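Local coordinates for heme-binding protein A / AI-2 binding protein A (Helicobacter pylori SS1, PDB 6OFQ), which serves as the periplasmic substrate-binding protein DppA of an ABC transporter, captured here with a bound peptide and probably delivering peptides for uptake, at residues Y459-K470 and L483-D494; K303-R311 and Q366-T375. One frame throughout, in Å; residues are numbered along the deposited sequence.

Overall arrangement
The two contacts lie on the same side of the chain's centre, with their own centres about 23 Å apart. Contact 2 comes first in sequence and closes before contact 1 opens. It sets the start of helix 308-317 against the end of helix 357-366 and the opening of strand 373-380, which belongs to a mixed sheet. Contact 1 is a hairpin of helices 462-473 and 477-494, which runs straight on into strand 497-510 of that same sheet. They touch where Arg311 NH2 probably donates to Asp494 O, 2.8 Å away, so that the C-terminal end of the hairpin is joined to helix 308-317 in this type II periplasmic binding protein.

Contact 1: Y459-K470 and L483-D494; sequences YKSDAFSDLLIK and LYLKAQEIIHKD
Leu467 is the knob of this helix pair, set in a hole made by Leu483, Lys486, Ala487 and Ile490. Its CB faces Ala487 CB at 4.2 Å; beyond CG, held beside the backbone N (chi1 -75°), the two methyls part. CD1 meets Ile490 CD1 at 3.6 Å and also lies against Lys486 CB and Ala487 N, while CD2 reaches Leu483 CD2 at 3.7 Å. Helices 462-470 and 483-494 form an antiparallel helical hairpin, their short axes 8.9 Å apart at closest and 163° between directions, with Phe464 CA and Ala487 CA the nearest pair across it, 5.3 Å apart. The Phe464 ring brings its CD1 edge to Ala487 O, and CE1 lies 3.7 Å from Ile491 CB. One face of this ring carries Tyr459 CE2, the opposite face Leu468 CG, both toward the rim; Trp443 of helix 436-443 also touches Phe464 and Ile491. At the hairpin's open end Tyr459 OH donates to the anti lone pair of Asp494 OD2 at 2.6 Å, with ring and carboxylate planes 67° apart. The same oxygen accepts from a water that also bonds Ser461, whose OG accepts from Phe464 N as the N-cap of helix 462-473, while Lys493 NZ bridges to Asp494 OD1.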
loop_
_atom_site.group_PDB
_atom_site.type_symbol
_atom_site.label_atom_id
_atom_site.label_comp_id
_atom_site.label_asym_id
_atom_site.label_seq_id
_atom_site.Cartn_x
_atom_site.Cartn_y
_atom_site.Cartn_z
ATOM N N TYR A 459 -10.271 13.613 7.296
ATOM C CA TYR A 459 -9.727 14.950 7.411
ATOM C C TYR A 459 -10.126 15.800 6.214
ATOM O O TYR A 459 -9.781 15.437 5.090
ATOM C CB TYR A 459 -8.208 14.873 7.522
ATOM C CG TYR A 459 -7.461 16.159 7.680
ATOM C CD1 TYR A 459 -7.822 17.137 8.587
ATOM C CD2 TYR A 459 -6.359 16.432 6.872
ATOM C CE1 TYR A 459 -7.151 18.351 8.681
ATOM C CE2 TYR A 459 -5.673 17.614 6.998
ATOM C CZ TYR A 459 -6.006 18.579 7.922
ATOM O OH TYR A 459 -5.242 19.707 7.972
ATOM N N LYS A 460 -10.806 16.897 6.481
ATOM C CA LYS A 460 -11.289 17.786 5.418
ATOM C C LYS A 460 -10.837 19.214 5.699
ATOM O O LYS A 460 -11.430 19.923 6.497
ATOM C CB LYS A 460 -12.818 17.726 5.396
ATOM C CG LYS A 460 -13.350 16.367 5.019
ATOM C CD LYS A 460 -14.873 16.280 4.988
ATOM C CE LYS A 460 -15.433 17.320 4.044
ATOM N NZ LYS A 460 -16.878 16.963 4.047
ATOM N N SER A 461 -9.740 19.607 5.064
ATOM C CA SER A 461 -9.218 20.945 5.196
ATOM C C SER A 461 -9.023 21.466 3.777
ATOM O O SER A 461 -8.219 20.930 2.994
ATOM C CB SER A 461 -7.873 20.985 5.913
ATOM O OG SER A 461 -7.203 22.228 5.699
ATOM N N ASP A 462 -9.698 22.582 3.479
ATOM C CA ASP A 462 -9.482 23.261 2.210
ATOM C C ASP A 462 -8.087 23.848 2.049
ATOM O O ASP A 462 -7.422 23.723 1.006
ATOM C CB ASP A 462 -10.456 24.415 1.981
ATOM C CG ASP A 462 -11.807 23.916 1.536
ATOM O OD1 ASP A 462 -11.849 22.982 0.690
ATOM O OD2 ASP A 462 -12.738 24.541 2.088
ATOM N N ALA A 463 -7.567 24.461 3.105
ATOM C CA ALA A 463 -6.258 25.066 3.037
ATOM C C ALA A 463 -5.172 24.009 2.746
ATOM O O ALA A 463 -4.244 24.181 1.939
ATOM C CB ALA A 463 -5.997 25.848 4.329
ATOM N N PHE A 464 -5.293 22.834 3.377
ATOM C CA PHE A 464 -4.324 21.754 3.223
ATOM C C PHE A 464 -4.508 21.212 1.814
ATOM O O PHE A 464 -3.516 21.065 1.044
ATOM C CB PHE A 464 -4.618 20.668 4.238
ATOM C CG PHE A 464 -3.823 19.416 4.107
ATOM C CD1 PHE A 464 -2.530 19.388 4.615
ATOM C CD2 PHE A 464 -4.371 18.287 3.544
ATOM C CE1 PHE A 464 -1.794 18.236 4.517
ATOM C CE2 PHE A 464 -3.682 17.103 3.519
ATOM C CZ PHE A 464 -2.385 17.109 3.984
ATOM N N SER A 465 -5.740 20.884 1.440
ATOM C CA SER A 465 -5.997 20.252 0.160
ATOM C C SER A 465 -5.664 21.139 -1.049
ATOM O O SER A 465 -5.004 20.651 -1.980
ATOM C CB SER A 465 -7.427 19.772 0.072
ATOM O OG SER A 465 -7.739 18.749 1.017
ATOM N N ASP A 466 -5.834 22.440 -0.860
ATOM C CA ASP A 466 -5.544 23.371 -1.957
ATOM C C ASP A 466 -4.050 23.418 -2.209
ATOM O O ASP A 466 -3.574 23.528 -3.366
ATOM C CB ASP A 466 -6.055 24.768 -1.674
ATOM C CG ASP A 466 -7.591 24.915 -1.800
ATOM O OD1 ASP A 466 -8.235 23.990 -2.311
ATOM O OD2 ASP A 466 -8.064 25.968 -1.286
ATOM N N LEU A 467 -3.225 23.327 -1.154
ATOM C CA LEU A 467 -1.785 23.288 -1.371
ATOM C C LEU A 467 -1.365 22.035 -2.082
ATOM O O LEU A 467 -0.463 22.081 -2.950
ATOM C CB LEU A 467 -1.030 23.344 -0.038
ATOM C CG LEU A 467 -0.997 24.713 0.651
ATOM C CD1 LEU A 467 -0.613 24.627 2.122
ATOM C CD2 LEU A 467 -0.047 25.644 -0.028
ATOM N N LEU A 468 -1.971 20.913 -1.742
ATOM C CA LEU A 468 -1.672 19.659 -2.437
ATOM C C LEU A 468 -2.036 19.703 -3.914
ATOM O O LEU A 468 -1.298 19.166 -4.735
ATOM C CB LEU A 468 -2.380 18.457 -1.819
ATOM C CG LEU A 468 -2.161 18.256 -0.301
ATOM C CD1 LEU A 468 -2.795 16.922 0.135
ATOM C CD2 LEU A 468 -0.703 18.287 0.069
ATOM N N ILE A 469 -3.139 20.368 -4.230
ATOM C CA ILE A 469 -3.534 20.552 -5.611
ATOM C C ILE A 469 -2.535 21.426 -6.358
ATOM O O ILE A 469 -2.101 21.072 -7.454
ATOM C CB ILE A 469 -4.980 21.038 -5.702
ATOM C CG1 ILE A 469 -5.996 19.980 -5.199
ATOM C CG2 ILE A 469 -5.276 21.460 -7.162
ATOM C CD1 ILE A 469 -7.344 20.551 -4.874
ATOM N N LYS A 470 -2.121 22.545 -5.755
ATOM C CA LYS A 470 -1.054 23.321 -6.359
ATOM C C LYS A 470 0.193 22.538 -6.611
ATOM O O LYS A 470 0.860 22.687 -7.640
ATOM C CB LYS A 470 -0.698 24.506 -5.493
ATOM C CG LYS A 470 -1.751 25.566 -5.493
ATOM C CD LYS A 470 -1.258 26.772 -4.695
ATOM C CE LYS A 470 -2.357 27.780 -4.433
ATOM N NZ LYS A 470 -2.467 28.618 -5.641
ATOM N N LEU A 483 5.569 23.916 -1.334
ATOM C CA LEU A 483 4.134 23.733 -1.066
ATOM C C LEU A 483 3.890 22.591 -0.069
ATOM O O LEU A 483 3.048 22.713 0.834
ATOM C CB LEU A 483 3.385 23.492 -2.384
ATOM C CG LEU A 483 3.381 24.690 -3.355
ATOM C CD1 LEU A 483 3.137 24.240 -4.807
ATOM C CD2 LEU A 483 2.272 25.627 -2.928
ATOM N N TYR A 484 4.632 21.501 -0.236
ATOM C CA TYR A 484 4.429 20.395 0.695
ATOM C C TYR A 484 4.924 20.695 2.116
ATOM O O TYR A 484 4.286 20.267 3.097
ATOM C CB TYR A 484 5.101 19.111 0.209
ATOM C CG TYR A 484 4.415 18.482 -0.981
ATOM C CD1 TYR A 484 3.038 18.319 -0.964
ATOM C CD2 TYR A 484 5.130 18.037 -2.057
ATOM C CE1 TYR A 484 2.387 17.702 -2.051
ATOM C CE2 TYR A 484 4.483 17.485 -3.140
ATOM C CZ TYR A 484 3.114 17.262 -3.135
ATOM O OH TYR A 484 2.505 16.706 -4.252
ATOM N N LEU A 485 5.935 21.559 2.238
ATOM C CA LEU A 485 6.382 21.991 3.561
ATOM C C LEU A 485 5.244 22.698 4.281
ATOM O O LEU A 485 4.988 22.471 5.480
ATOM C CB LEU A 485 7.652 22.824 3.467
ATOM C CG LEU A 485 8.931 22.146 3.058
ATOM C CD1 LEU A 485 10.085 23.093 2.772
ATOM C CD2 LEU A 485 9.401 21.124 4.057
ATOM N N LYS A 486 4.576 23.601 3.563
ATOM C CA LYS A 486 3.488 24.357 4.154
ATOM C C LYS A 486 2.331 23.412 4.464
ATOM O O LYS A 486 1.692 23.547 5.522
ATOM C CB LYS A 486 3.005 25.511 3.239
ATOM C CG LYS A 486 4.024 26.600 2.969
ATOM C CD LYS A 486 3.550 27.640 1.957
ATOM C CE LYS A 486 4.751 28.549 1.680
ATOM N NZ LYS A 486 4.518 29.224 0.373
ATOM N N ALA A 487 2.026 22.477 3.561
ATOM C CA ALA A 487 0.958 21.541 3.854
ATOM C C ALA A 487 1.215 20.781 5.167
ATOM O O ALA A 487 0.299 20.518 5.956
ATOM C CB ALA A 487 0.698 20.610 2.677
ATOM N N GLN A 488 2.451 20.352 5.399
ATOM C CA GLN A 488 2.807 19.621 6.610
ATOM C C GLN A 488 2.602 20.468 7.829
ATOM O O GLN A 488 2.221 19.952 8.869
ATOM C CB GLN A 488 4.216 19.084 6.459
ATOM C CG GLN A 488 4.302 17.873 5.566
ATOM C CD GLN A 488 5.725 17.535 5.186
ATOM O OE1 GLN A 488 6.430 16.854 5.928
ATOM N NE2 GLN A 488 6.194 18.161 4.124
ATOM N N GLU A 489 2.862 21.775 7.731
ATOM C CA GLU A 489 2.504 22.631 8.851
ATOM C C GLU A 489 1.037 22.626 9.242
ATOM O O GLU A 489 0.642 22.635 10.415
ATOM C CB GLU A 489 2.936 24.089 8.596
ATOM C CG GLU A 489 4.408 24.303 8.391
ATOM C CD GLU A 489 4.674 25.757 7.990
ATOM O OE1 GLU A 489 3.804 26.629 7.675
ATOM O OE2 GLU A 489 5.884 25.992 7.894
ATOM N N ILE A 490 0.190 22.699 8.218
ATOM C CA ILE A 490 -1.270 22.796 8.418
ATOM C C ILE A 490 -1.747 21.505 9.081
ATOM O O ILE A 490 -2.505 21.560 10.063
ATOM C CB ILE A 490 -2.033 23.098 7.116
ATOM C CG1 ILE A 490 -1.652 24.525 6.643
ATOM C CG2 ILE A 490 -3.532 22.962 7.332
ATOM C CD1 ILE A 490 -2.241 24.780 5.296
ATOM N N ILE A 491 -1.388 20.337 8.563
ATOM C CA ILE A 491 -1.929 19.111 9.140
ATOM C C ILE A 491 -1.347 18.897 10.548
ATOM O O ILE A 491 -2.079 18.432 11.428
ATOM C CB ILE A 491 -1.701 17.897 8.211
ATOM C CG1 ILE A 491 -2.448 16.661 8.727
ATOM C CG2 ILE A 491 -0.234 17.602 8.007
ATOM C CD1 ILE A 491 -2.549 15.483 7.795
ATOM N N HIS A 492 -0.104 19.268 10.804
ATOM C CA HIS A 492 0.413 19.272 12.165
ATOM C C HIS A 492 -0.414 20.124 13.127
ATOM O O HIS A 492 -0.780 19.703 14.233
ATOM C CB HIS A 492 1.853 19.698 12.206
ATOM C CG HIS A 492 2.436 19.748 13.577
ATOM N ND1 HIS A 492 2.878 18.639 14.271
ATOM C CD2 HIS A 492 2.702 20.818 14.353
ATOM C CE1 HIS A 492 3.420 19.039 15.404
ATOM N NE2 HIS A 492 3.380 20.356 15.454
ATOM N N LYS A 493 -0.700 21.347 12.679
ATOM C CA LYS A 493 -1.573 22.204 13.488
ATOM C C LYS A 493 -2.945 21.670 13.755
ATOM O O LYS A 493 -3.468 21.799 14.879
ATOM C CB LYS A 493 -1.652 23.591 12.801
ATOM C CG LYS A 493 -2.683 24.569 13.342
ATOM C CD LYS A 493 -3.111 25.647 12.343
ATOM C CE LYS A 493 -3.935 25.181 11.137
ATOM N NZ LYS A 493 -5.434 25.133 11.064
ATOM N N ASP A 494 -3.539 21.030 12.758
ATOM C CA ASP A 494 -4.870 20.483 12.926
ATOM C C ASP A 494 -4.939 19.135 13.676
ATOM O O ASP A 494 -5.990 18.773 14.203
ATOM C CB ASP A 494 -5.592 20.301 11.566
ATOM C CG ASP A 494 -5.906 21.574 10.850
ATOM O OD1 ASP A 494 -6.084 22.583 11.558
ATOM O OD2 ASP A 494 -6.127 21.547 9.624
HETATM O O HOH W 1 -7.023 23.455 8.042
HETATM O O HOH W 2 -0.083 16.677 -3.993
#

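Contact 2: K303-R311 and Q366-T375; sequences KYFNNPLVR and QAGYPNGFKT
The Tyr304 ring has Phe373 over one face and the aliphatic CG of Lys303 over the other, with Tyr369 CE1 at its edge. Tyr304 and Phe373 form an offset stack, centroids 4.0 Å apart and planes only 5° from parallel. Their side chains run in opposite directions, putting each CB over the other's ring: Tyr304 CB and Phe373 CB both make CH-pi contacts. Phe373 has its CG between the backbone N and carbonyl carbon (chi1 59°), which lays its ring against Tyr304. Tyr304 in turn directs its edge at the face of Tyr369, a T-shaped pair with planes at 74°. Val310 divides its methyls between two of the rings: CG1 lies 3.7 Å from Phe373 CZ, CG2 3.8 Å from Tyr369 CD2. Phe305 meets Thr375 OG1 in its ring plane, 3.3 Å from CZ; that hydroxyl is hydrogen-bonded to Glu422. Ala367 CB touches Leu309 CB, Val310 CG2 and Asn307 ND2. Asn307 OD1 accepts from Leu309 N and caps the start of helix 308-317, and ND2 donates to a water that also bonds Tyr369 OH. A second water joins Tyr304 OH to Lys374 N. The aromatic cluster of Tyr304, Tyr369 and Phe373 packs the loop before helix 308-317 against the Schellman motif and type I turn linking helix 357-366 to strand 373-380, which runs parallel to strands 400-407 and 423-429 in the mixed sheet.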
loop_
_atom_site.group_PDB
_atom_site.type_symbol
_atom_site.label_atom_id
_atom_site.label_comp_id
_atom_site.label_asym_id
_atom_site.label_seq_id
_atom_site.Cartn_x
_atom_site.Cartn_y
_atom_site.Cartn_z
ATOM N N LYS A 303 -18.198 12.680 17.279
ATOM C CA LYS A 303 -18.149 13.302 18.586
ATOM C C LYS A 303 -16.791 13.155 19.241
ATOM O O LYS A 303 -16.157 12.136 19.078
ATOM C CB LYS A 303 -19.270 12.773 19.512
ATOM C CG LYS A 303 -19.315 13.411 20.900
ATOM C CD LYS A 303 -20.538 12.847 21.644
ATOM C CE LYS A 303 -20.782 13.676 22.903
ATOM N NZ LYS A 303 -21.771 12.988 23.784
ATOM N N TYR A 304 -16.313 14.187 19.912
ATOM C CA TYR A 304 -15.047 14.249 20.628
ATOM C C TYR A 304 -13.903 14.550 19.645
ATOM O O TYR A 304 -13.163 15.537 19.773
ATOM C CB TYR A 304 -14.702 13.035 21.497
ATOM C CG TYR A 304 -15.860 12.610 22.383
ATOM C CD1 TYR A 304 -16.306 13.466 23.374
ATOM C CD2 TYR A 304 -16.471 11.379 22.223
ATOM C CE1 TYR A 304 -17.321 13.052 24.230
ATOM C CE2 TYR A 304 -17.505 10.957 23.057
ATOM C CZ TYR A 304 -17.921 11.841 24.033
ATOM O OH TYR A 304 -18.975 11.419 24.868
ATOM N N PHE A 305 -13.783 13.684 18.650
ATOM C CA PHE A 305 -12.654 13.788 17.711
ATOM C C PHE A 305 -12.805 14.906 16.674
ATOM O O PHE A 305 -11.833 15.240 16.001
ATOM C CB PHE A 305 -12.469 12.440 17.021
ATOM C CG PHE A 305 -12.264 11.318 17.992
ATOM C CD1 PHE A 305 -11.064 11.208 18.670
ATOM C CD2 PHE A 305 -13.283 10.434 18.285
ATOM C CE1 PHE A 305 -10.906 10.254 19.660
ATOM C CE2 PHE A 305 -13.129 9.491 19.265
ATOM C CZ PHE A 305 -11.956 9.387 19.969
ATOM N N ASN A 306 -13.999 15.460 16.549
ATOM C CA ASN A 306 -14.257 16.700 15.820
ATOM C C ASN A 306 -13.847 17.943 16.547
ATOM O O ASN A 306 -13.933 19.023 15.968
ATOM C CB ASN A 306 -15.710 16.788 15.399
ATOM C CG ASN A 306 -16.663 16.981 16.558
ATOM O OD1 ASN A 306 -16.289 17.082 17.718
ATOM N ND2 ASN A 306 -17.947 16.846 16.226
ATOM N N ASN A 307 -13.221 17.848 17.710
ATOM C CA ASN A 307 -12.723 18.984 18.487
ATOM C C ASN A 307 -11.208 18.922 18.472
ATOM O O ASN A 307 -10.609 18.027 19.106
ATOM C CB ASN A 307 -13.277 18.902 19.897
ATOM C CG ASN A 307 -12.943 20.135 20.716
ATOM O OD1 ASN A 307 -11.927 20.754 20.553
ATOM N ND2 ASN A 307 -13.881 20.545 21.552
ATOM N N PRO A 308 -10.509 19.869 17.835
ATOM C CA PRO A 308 -9.072 19.896 17.786
ATOM C C PRO A 308 -8.444 19.785 19.170
ATOM O O PRO A 308 -7.364 19.252 19.313
ATOM C CB PRO A 308 -8.699 21.247 17.113
ATOM C CG PRO A 308 -9.952 21.622 16.450
ATOM C CD PRO A 308 -11.132 21.011 17.121
ATOM N N LEU A 309 -9.065 20.377 20.194
ATOM C CA LEU A 309 -8.415 20.377 21.510
ATOM C C LEU A 309 -8.415 18.967 22.075
ATOM O O LEU A 309 -7.468 18.599 22.783
ATOM C CB LEU A 309 -9.143 21.278 22.483
ATOM C CG LEU A 309 -9.005 22.774 22.230
ATOM C CD1 LEU A 309 -9.572 23.567 23.385
ATOM C CD2 LEU A 309 -7.642 23.283 21.812
ATOM N N VAL A 310 -9.454 18.194 21.779
ATOM C CA VAL A 310 -9.451 16.784 22.173
ATOM C C VAL A 310 -8.333 16.018 21.495
ATOM O O VAL A 310 -7.580 15.193 22.093
ATOM C CB VAL A 310 -10.816 16.124 21.958
ATOM C CG1 VAL A 310 -10.708 14.617 22.192
ATOM C CG2 VAL A 310 -11.882 16.672 22.910
ATOM N N ARG A 311 -8.229 16.282 20.199
ATOM C CA ARG A 311 -7.163 15.650 19.426
ATOM C C ARG A 311 -5.788 15.935 19.978
ATOM O O ARG A 311 -4.904 15.057 20.047
ATOM C CB ARG A 311 -7.327 15.913 17.939
ATOM C CG ARG A 311 -8.631 15.506 17.325
ATOM C CD ARG A 311 -8.623 15.528 15.820
ATOM N NE ARG A 311 -8.325 16.819 15.223
ATOM C CZ ARG A 311 -9.226 17.626 14.691
ATOM N NH1 ARG A 311 -10.523 17.456 14.802
ATOM N NH2 ARG A 311 -8.769 18.735 14.142
ATOM N N GLN A 366 -10.234 22.300 28.857
ATOM C CA GLN A 366 -10.602 23.426 27.962
ATOM C C GLN A 366 -11.659 23.095 26.930
ATOM O O GLN A 366 -12.541 23.899 26.582
ATOM C CB GLN A 366 -9.347 23.936 27.290
ATOM C CG GLN A 366 -8.481 24.664 28.315
ATOM C CD GLN A 366 -7.354 25.428 27.688
ATOM O OE1 GLN A 366 -7.333 25.618 26.459
ATOM N NE2 GLN A 366 -6.379 25.828 28.495
ATOM N N ALA A 367 -11.638 21.853 26.460
ATOM C CA ALA A 367 -12.631 21.410 25.504
ATOM C C ALA A 367 -13.994 21.095 26.056
ATOM O O ALA A 367 -14.898 20.796 25.284
ATOM C CB ALA A 367 -12.142 20.127 24.843
ATOM N N GLY A 368 -14.051 21.043 27.394
ATOM C CA GLY A 368 -15.331 20.770 28.039
ATOM C C GLY A 368 -15.507 19.312 28.486
ATOM O O GLY A 368 -16.642 18.899 28.746
ATOM N N TYR A 369 -14.408 18.565 28.652
ATOM C CA TYR A 369 -14.456 17.137 29.047
ATOM C C TYR A 369 -13.534 16.884 30.222
ATOM O O TYR A 369 -12.563 16.130 30.164
ATOM C CB TYR A 369 -14.164 16.166 27.899
ATOM C CG TYR A 369 -15.043 16.388 26.725
ATOM C CD1 TYR A 369 -16.374 16.012 26.783
ATOM C CD2 TYR A 369 -14.583 16.993 25.561
ATOM C CE1 TYR A 369 -17.227 16.259 25.727
ATOM C CE2 TYR A 369 -15.416 17.249 24.518
ATOM C CZ TYR A 369 -16.722 16.869 24.586
ATOM O OH TYR A 369 -17.525 17.130 23.521
ATOM N N PRO A 370 -13.826 17.564 31.338
ATOM C CA PRO A 370 -12.920 17.444 32.461
ATOM C C PRO A 370 -12.968 16.085 33.150
ATOM O O PRO A 370 -12.140 15.884 34.036
ATOM C CB PRO A 370 -13.441 18.479 33.446
ATOM C CG PRO A 370 -14.887 18.520 33.160
ATOM C CD PRO A 370 -14.969 18.436 31.657
ATOM N N ASN A 371 -13.984 15.268 32.913
ATOM C CA ASN A 371 -13.959 13.858 33.390
ATOM C C ASN A 371 -13.764 12.879 32.220
ATOM O O ASN A 371 -14.198 11.710 32.255
ATOM C CB ASN A 371 -15.202 13.537 34.215
ATOM C CG ASN A 371 -15.480 14.579 35.285
ATOM O OD1 ASN A 371 -16.529 15.214 35.259
ATOM N ND2 ASN A 371 -14.545 14.784 36.200
ATOM N N GLY A 372 -13.125 13.323 31.138
ATOM C CA GLY A 372 -12.929 12.453 29.982
ATOM C C GLY A 372 -14.190 12.009 29.283
ATOM O O GLY A 372 -15.228 12.665 29.334
ATOM N N PHE A 373 -14.133 10.815 28.688
ATOM C CA PHE A 373 -15.190 10.261 27.903
ATOM C C PHE A 373 -14.909 8.786 27.592
ATOM O O PHE A 373 -13.768 8.372 27.799
ATOM C CB PHE A 373 -15.560 11.080 26.654
ATOM C CG PHE A 373 -14.416 11.274 25.684
ATOM C CD1 PHE A 373 -14.167 10.339 24.702
ATOM C CD2 PHE A 373 -13.618 12.392 25.759
ATOM C CE1 PHE A 373 -13.085 10.548 23.833
ATOM C CE2 PHE A 373 -12.539 12.610 24.880
ATOM C CZ PHE A 373 -12.279 11.677 23.904
ATOM N N LYS A 374 -15.883 8.098 27.028
ATOM C CA LYS A 374 -15.692 6.735 26.567
ATOM C C LYS A 374 -15.553 6.708 25.037
ATOM O O LYS A 374 -16.239 7.436 24.329
ATOM C CB LYS A 374 -16.862 5.850 27.002
ATOM C CG LYS A 374 -16.953 5.817 28.523
ATOM C CD LYS A 374 -18.048 4.929 29.109
ATOM C CE LYS A 374 -17.722 4.871 30.603
ATOM N NZ LYS A 374 -18.748 4.306 31.524
ATOM N N THR A 375 -14.688 5.815 24.562
ATOM C CA THR A 375 -14.475 5.623 23.128
ATOM C C THR A 375 -14.005 4.209 22.824
ATOM O O THR A 375 -13.916 3.392 23.768
ATOM C CB THR A 375 -13.511 6.701 22.625
ATOM O OG1 THR A 375 -13.505 6.699 21.194
ATOM C CG2 THR A 375 -12.099 6.472 23.103
HETATM O O HOH W 3 -18.599 9.118 26.457
HETATM O O HOH W 4 -16.417 19.182 21.558
#